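Local coordinates for protein acyl-coenzyme A oxidase 3 (Yarrowia lipolytica, PDB 5YS9) that oxidises fatty acyl-CoA substrates to trans-2-enoyl-CoA with FAD, passing the electrons to oxygen to make hydrogen peroxide in peroxisomal beta-oxidation, at residues 550-553 and 554-558; 657-660 and 661-665. One frame throughout, in Å; residues are numbered along the deposited sequence.

Contact 1: residues 550-553 and 554-558; sequences RFQC and AKIHT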
loop_
_atom_site.group_PDB
_atom_site.type_symbol
_atom_site.label_atom_id
_atom_site.label_comp_id
_atom_site.label_asym_id
_atom_site.label_seq_id
_atom_site.Cartn_x
_atom_site.Cartn_y
_atom_site.Cartn_z
ATOM N N ARG A 550 -10.056 4.600 -22.363
ATOM C CA ARG A 550 -8.727 4.039 -22.706
ATOM C C ARG A 550 -8.088 3.208 -21.596
ATOM O O ARG A 550 -7.527 2.140 -21.857
ATOM C CB ARG A 550 -7.743 5.138 -23.069
ATOM C CG ARG A 550 -7.902 5.666 -24.472
ATOM C CD ARG A 550 -6.784 6.649 -24.749
ATOM N NE ARG A 550 -6.954 7.928 -24.046
ATOM C CZ ARG A 550 -5.950 8.673 -23.563
ATOM N NH1 ARG A 550 -4.687 8.261 -23.619
ATOM N NH2 ARG A 550 -6.218 9.821 -22.951
ATOM N N PHE A 551 -8.159 3.729 -20.364
ATOM C CA PHE A 551 -7.727 3.019 -19.178
ATOM C C PHE A 551 -8.480 1.706 -18.977
ATOM O O PHE A 551 -7.852 0.662 -18.735
ATOM C CB PHE A 551 -7.849 3.881 -17.885
ATOM C CG PHE A 551 -7.183 3.237 -16.693
ATOM C CD1 PHE A 551 -7.864 2.350 -15.900
ATOM C CD2 PHE A 551 -5.838 3.438 -16.452
ATOM C CE1 PHE A 551 -7.248 1.706 -14.852
ATOM C CE2 PHE A 551 -5.200 2.792 -15.398
ATOM C CZ PHE A 551 -5.911 1.922 -14.604
ATOM N N GLN A 552 -9.812 1.763 -19.055
ATOM C CA GLN A 552 -10.660 0.554 -18.949
ATOM C C GLN A 552 -10.291 -0.516 -20.021
ATOM O O GLN A 552 -10.112 -1.714 -19.705
ATOM C CB GLN A 552 -12.154 0.923 -19.030
ATOM C CG GLN A 552 -12.777 1.481 -17.771
ATOM C CD GLN A 552 -13.022 0.395 -16.731
ATOM O OE1 GLN A 552 -12.448 0.438 -15.631
ATOM N NE2 GLN A 552 -13.865 -0.599 -17.080
ATOM N N CYS A 553 -10.152 -0.085 -21.269
ATOM C CA CYS A 553 -9.682 -0.982 -22.312
ATOM C C CYS A 553 -8.363 -1.630 -21.959
ATOM O O CYS A 553 -8.222 -2.843 -22.092
ATOM C CB CYS A 553 -9.575 -0.258 -23.639
ATOM S SG CYS A 553 -11.186 0.208 -24.345
ATOM N N ALA A 554 -7.399 -0.847 -21.484
ATOM C CA ALA A 554 -6.097 -1.413 -21.060
ATOM C C ALA A 554 -6.308 -2.470 -19.977
ATOM O O ALA A 554 -5.692 -3.544 -19.979
ATOM C CB ALA A 554 -5.170 -0.315 -20.546
ATOM N N LYS A 555 -7.203 -2.148 -19.054
ATOM C CA LYS A 555 -7.467 -3.011 -17.917
ATOM C C LYS A 555 -8.151 -4.298 -18.335
ATOM O O LYS A 555 -7.748 -5.366 -17.901
ATOM C CB LYS A 555 -8.316 -2.292 -16.889
ATOM C CG LYS A 555 -8.417 -3.001 -15.549
ATOM C CD LYS A 555 -9.754 -2.788 -14.851
ATOM C CE LYS A 555 -9.633 -1.928 -13.623
ATOM N NZ LYS A 555 -10.944 -1.918 -12.922
ATOM N N ILE A 556 -9.180 -4.213 -19.164
ATOM C CA ILE A 556 -9.936 -5.410 -19.500
ATOM C C ILE A 556 -9.124 -6.312 -20.413
ATOM O O ILE A 556 -9.098 -7.524 -20.238
ATOM C CB ILE A 556 -11.342 -5.100 -20.054
ATOM C CG1 ILE A 556 -12.174 -4.401 -18.990
ATOM C CG2 ILE A 556 -12.068 -6.386 -20.410
ATOM C CD1 ILE A 556 -13.126 -3.347 -19.533
ATOM N N HIS A 557 -8.425 -5.721 -21.351
ATOM C CA HIS A 557 -7.582 -6.504 -22.236
ATOM C C HIS A 557 -6.449 -7.259 -21.496
ATOM O O HIS A 557 -6.155 -8.414 -21.815
ATOM C CB HIS A 557 -7.036 -5.569 -23.325
ATOM C CG HIS A 557 -5.943 -6.157 -24.159
ATOM N ND1 HIS A 557 -6.186 -7.019 -25.201
ATOM C CD2 HIS A 557 -4.601 -5.957 -24.129
ATOM C CE1 HIS A 557 -5.032 -7.333 -25.772
ATOM N NE2 HIS A 557 -4.059 -6.685 -25.151
ATOM N N THR A 558 -5.805 -6.590 -20.536
ATOM C CA THR A 558 -4.763 -7.198 -19.736
ATOM C C THR A 558 -5.340 -8.351 -18.890
ATOM O O THR A 558 -4.750 -9.432 -18.771
ATOM C CB THR A 558 -4.065 -6.124 -18.876
ATOM O OG1 THR A 558 -3.569 -5.081 -19.737
ATOM C CG2 THR A 558 -2.868 -6.725 -18.083
#
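Gln-552 lays its side chain over the start of the next helical turn, beside Lys-555 and across Ile-556. Its chain bends at chi2 (-75°), which places the two ends of the amide over different neighbours: OE1 lies 3.9 Å from Lys-555 NZ, while NE2 approaches Ile-556 CD1 at 3.8 Å. Gln-552 and Lys-555 run side by side in the same direction, whereas the isoleucine crosses the glutamine at a slant, its CD1 also 3.4 Å from Gln-552 O. A long, flexible polar chain suits this partly exposed flank, and the lysine ammonium has a weak, long ion pair with Asp-597. All this rides on regular alpha-helical i to i+4 bonding in helix 547-573, part of the C-terminal helical region of the oxidase. Ile-556 N donates to Gln-552 O over 2.7 Å, and Ala-554 N reaches Arg-550 O at 3.0 Å. Small Ala-554 keeps its CB close to the carbonyls of the preceding turn, and its own O is gripped twice: Thr-558 OG1 donates to it at 2.6 Å and Thr-558 N at 3.1 Å, from opposite faces of the carbonyl plane. The buried threonine hydroxyl thus has its partner in its own helix, while its side chain packs on Leu-411 and Phe-414 of helix 391-428. Other sides of the helix are packed by neighbours: branched Ile-556 meets Val-517, Ala-518 and Ala-521 of helix 507-534, and Phe-551 stacks on Tyr-350 of the second subunit. Buried His-557 bonds through ND1 to Tyr-488 OH and through NE2 to Ser-407 OG, while Arg-550 donates from NH1 to Leu-463 O.

Contact 2: residues 657-660 and 661-665; sequences KHYF and AKVNQ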
loop_
_atom_site.group_PDB
_atom_site.type_symbol
_atom_site.label_atom_id
_atom_site.label_comp_id
_atom_site.label_asym_id
_atom_site.label_seq_id
_atom_site.Cartn_x
_atom_site.Cartn_y
_atom_site.Cartn_z
ATOM N N LYS A 657 7.456 -20.183 17.691
ATOM C CA LYS A 657 8.799 -20.478 18.162
ATOM C C LYS A 657 9.846 -19.667 17.379
ATOM O O LYS A 657 10.719 -19.072 17.974
ATOM C CB LYS A 657 9.062 -21.961 18.044
ATOM C CG LYS A 657 10.348 -22.436 18.683
ATOM C CD LYS A 657 10.379 -23.955 18.738
ATOM C CE LYS A 657 10.977 -24.451 20.043
ATOM N NZ LYS A 657 11.113 -25.928 19.981
ATOM N N HIS A 658 9.766 -19.634 16.056
ATOM C CA HIS A 658 10.777 -18.912 15.273
ATOM C C HIS A 658 10.695 -17.371 15.438
ATOM O O HIS A 658 11.704 -16.724 15.602
ATOM C CB HIS A 658 10.677 -19.255 13.792
ATOM C CG HIS A 658 10.932 -20.695 13.500
ATOM N ND1 HIS A 658 12.138 -21.308 13.776
ATOM C CD2 HIS A 658 10.133 -21.647 12.948
ATOM C CE1 HIS A 658 12.050 -22.590 13.448
ATOM N NE2 HIS A 658 10.851 -22.813 12.929
ATOM N N TYR A 659 9.478 -16.841 15.376
ATOM C CA TYR A 659 9.138 -15.446 15.640
ATOM C C TYR A 659 9.644 -14.970 16.984
ATOM O O TYR A 659 10.352 -13.964 17.058
ATOM C CB TYR A 659 7.607 -15.329 15.634
ATOM C CG TYR A 659 6.984 -13.966 15.639
ATOM C CD1 TYR A 659 7.607 -12.869 15.091
ATOM C CD2 TYR A 659 5.704 -13.813 16.080
ATOM C CE1 TYR A 659 6.994 -11.640 15.062
ATOM C CE2 TYR A 659 5.072 -12.584 16.047
ATOM C CZ TYR A 659 5.707 -11.500 15.522
ATOM O OH TYR A 659 5.076 -10.261 15.471
ATOM N N PHE A 660 9.336 -15.698 18.054
ATOM C CA PHE A 660 9.908 -15.331 19.371
ATOM C C PHE A 660 11.465 -15.424 19.336
ATOM O O PHE A 660 12.151 -14.572 19.942
ATOM C CB PHE A 660 9.301 -16.188 20.500
ATOM C CG PHE A 660 9.644 -15.740 21.918
ATOM C CD1 PHE A 660 9.136 -14.560 22.435
ATOM C CD2 PHE A 660 10.404 -16.542 22.752
ATOM C CE1 PHE A 660 9.385 -14.158 23.748
ATOM C CE2 PHE A 660 10.692 -16.158 24.053
ATOM C CZ PHE A 660 10.165 -14.963 24.559
ATOM N N ALA A 661 12.001 -16.417 18.614
ATOM C CA ALA A 661 13.445 -16.568 18.506
ATOM C C ALA A 661 14.054 -15.379 17.819
ATOM O O ALA A 661 15.103 -14.918 18.247
ATOM C CB ALA A 661 13.848 -17.871 17.785
ATOM N N LYS A 662 13.384 -14.886 16.761
ATOM C CA LYS A 662 13.940 -13.856 15.857
ATOM C C LYS A 662 13.974 -12.512 16.589
ATOM O O LYS A 662 14.981 -11.791 16.570
ATOM C CB LYS A 662 13.121 -13.762 14.543
ATOM C CG LYS A 662 13.951 -13.658 13.272
ATOM C CD LYS A 662 14.786 -12.419 13.259
ATOM C CE LYS A 662 15.530 -12.213 11.924
ATOM N NZ LYS A 662 16.534 -13.255 11.620
ATOM N N VAL A 663 12.877 -12.209 17.272
ATOM C CA VAL A 663 12.773 -11.005 18.061
ATOM C C VAL A 663 13.863 -10.886 19.131
ATOM O O VAL A 663 14.520 -9.847 19.202
ATOM C CB VAL A 663 11.340 -10.861 18.627
ATOM C CG1 VAL A 663 11.273 -10.002 19.879
ATOM C CG2 VAL A 663 10.436 -10.313 17.550
ATOM N N ASN A 664 14.069 -11.947 19.923
ATOM C CA ASN A 664 15.092 -11.972 20.994
ATOM C C ASN A 664 16.497 -11.967 20.469
ATOM O O ASN A 664 17.326 -11.353 21.066
ATOM C CB ASN A 664 14.882 -13.165 21.951
ATOM C CG ASN A 664 13.674 -12.951 22.847
ATOM O OD1 ASN A 664 12.548 -13.316 22.514
ATOM N ND2 ASN A 664 13.890 -12.277 23.942
ATOM N N GLN A 665 16.759 -12.627 19.341
ATOM C CA GLN A 665 18.091 -12.604 18.715
ATOM C C GLN A 665 18.498 -11.199 18.316
ATOM O O GLN A 665 19.578 -10.782 18.623
ATOM C CB GLN A 665 18.163 -13.512 17.489
ATOM C CG GLN A 665 18.266 -14.967 17.876
ATOM C CD GLN A 665 17.896 -15.980 16.788
ATOM O OE1 GLN A 665 17.896 -17.189 17.052
ATOM N NE2 GLN A 665 17.586 -15.516 15.582
#
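Helix 655-666, close to the C-terminal end of the oxidase fold, lies against the second subunit of the dimer, and Phe-660 and Asn-664, one turn apart, form part of the surface that meets it. The amide of Asn-664 sits over one face of the Phe-660 ring, the two planes inclined at 65°. Phe-660 sets its CG opposite the backbone N (chi1 -170°), and with the asparagine reaching back from the following turn the two side chains overlap. The same ring meets Trp-263 of the second subunit edge-to-face, so a flat aromatic serves both its own helix and the interface. With a serine here, the amide of Asn-664 and Trp-263 of the second subunit would probably both lose the ring they pack on, opening a gap at the interface and setting the amide freer to turn. One step round the helix, buried Tyr-659 brings its CE1 to 4.4 Å from Val-663 CG2, a loose apolar contact at an oblique angle to the ring. The compact valine also packs on Asp-249 of the second subunit, while the Tyr-659 ring meets His-433 of its own chain and Trp-199 of the partner. On the more open flank, His-658 bonds through NE2 to Asp-652. The backbone keeps its i to i+4 bonds, Lys-662 N adding a weak one to Tyr-659 O: Val-663 N donates to Tyr-659 O at 3.1 Å, and Asn-664 N to Phe-660 O over 3.3 Å.

How the contacts relate
Both contacts are one-turn overlaps within single helices of the C-terminal helical part of the oxidase, and contact 1 closes before contact 2 opens along the chain. In space they are remote: their centres are 45 Å apart, their nearest atoms about 34 Å, and they lie on opposite sides of the chain's centre. Each nonetheless comes near a bound FAD, the side chain of Arg-550 about 7 Å from one and that of Tyr-659 about 8 Å. Each also touches the second subunit, contact 1 through Phe-551 and contact 2 along much of one face. The first is enclosed mainly by helices of its own chain; the second is only partly buried.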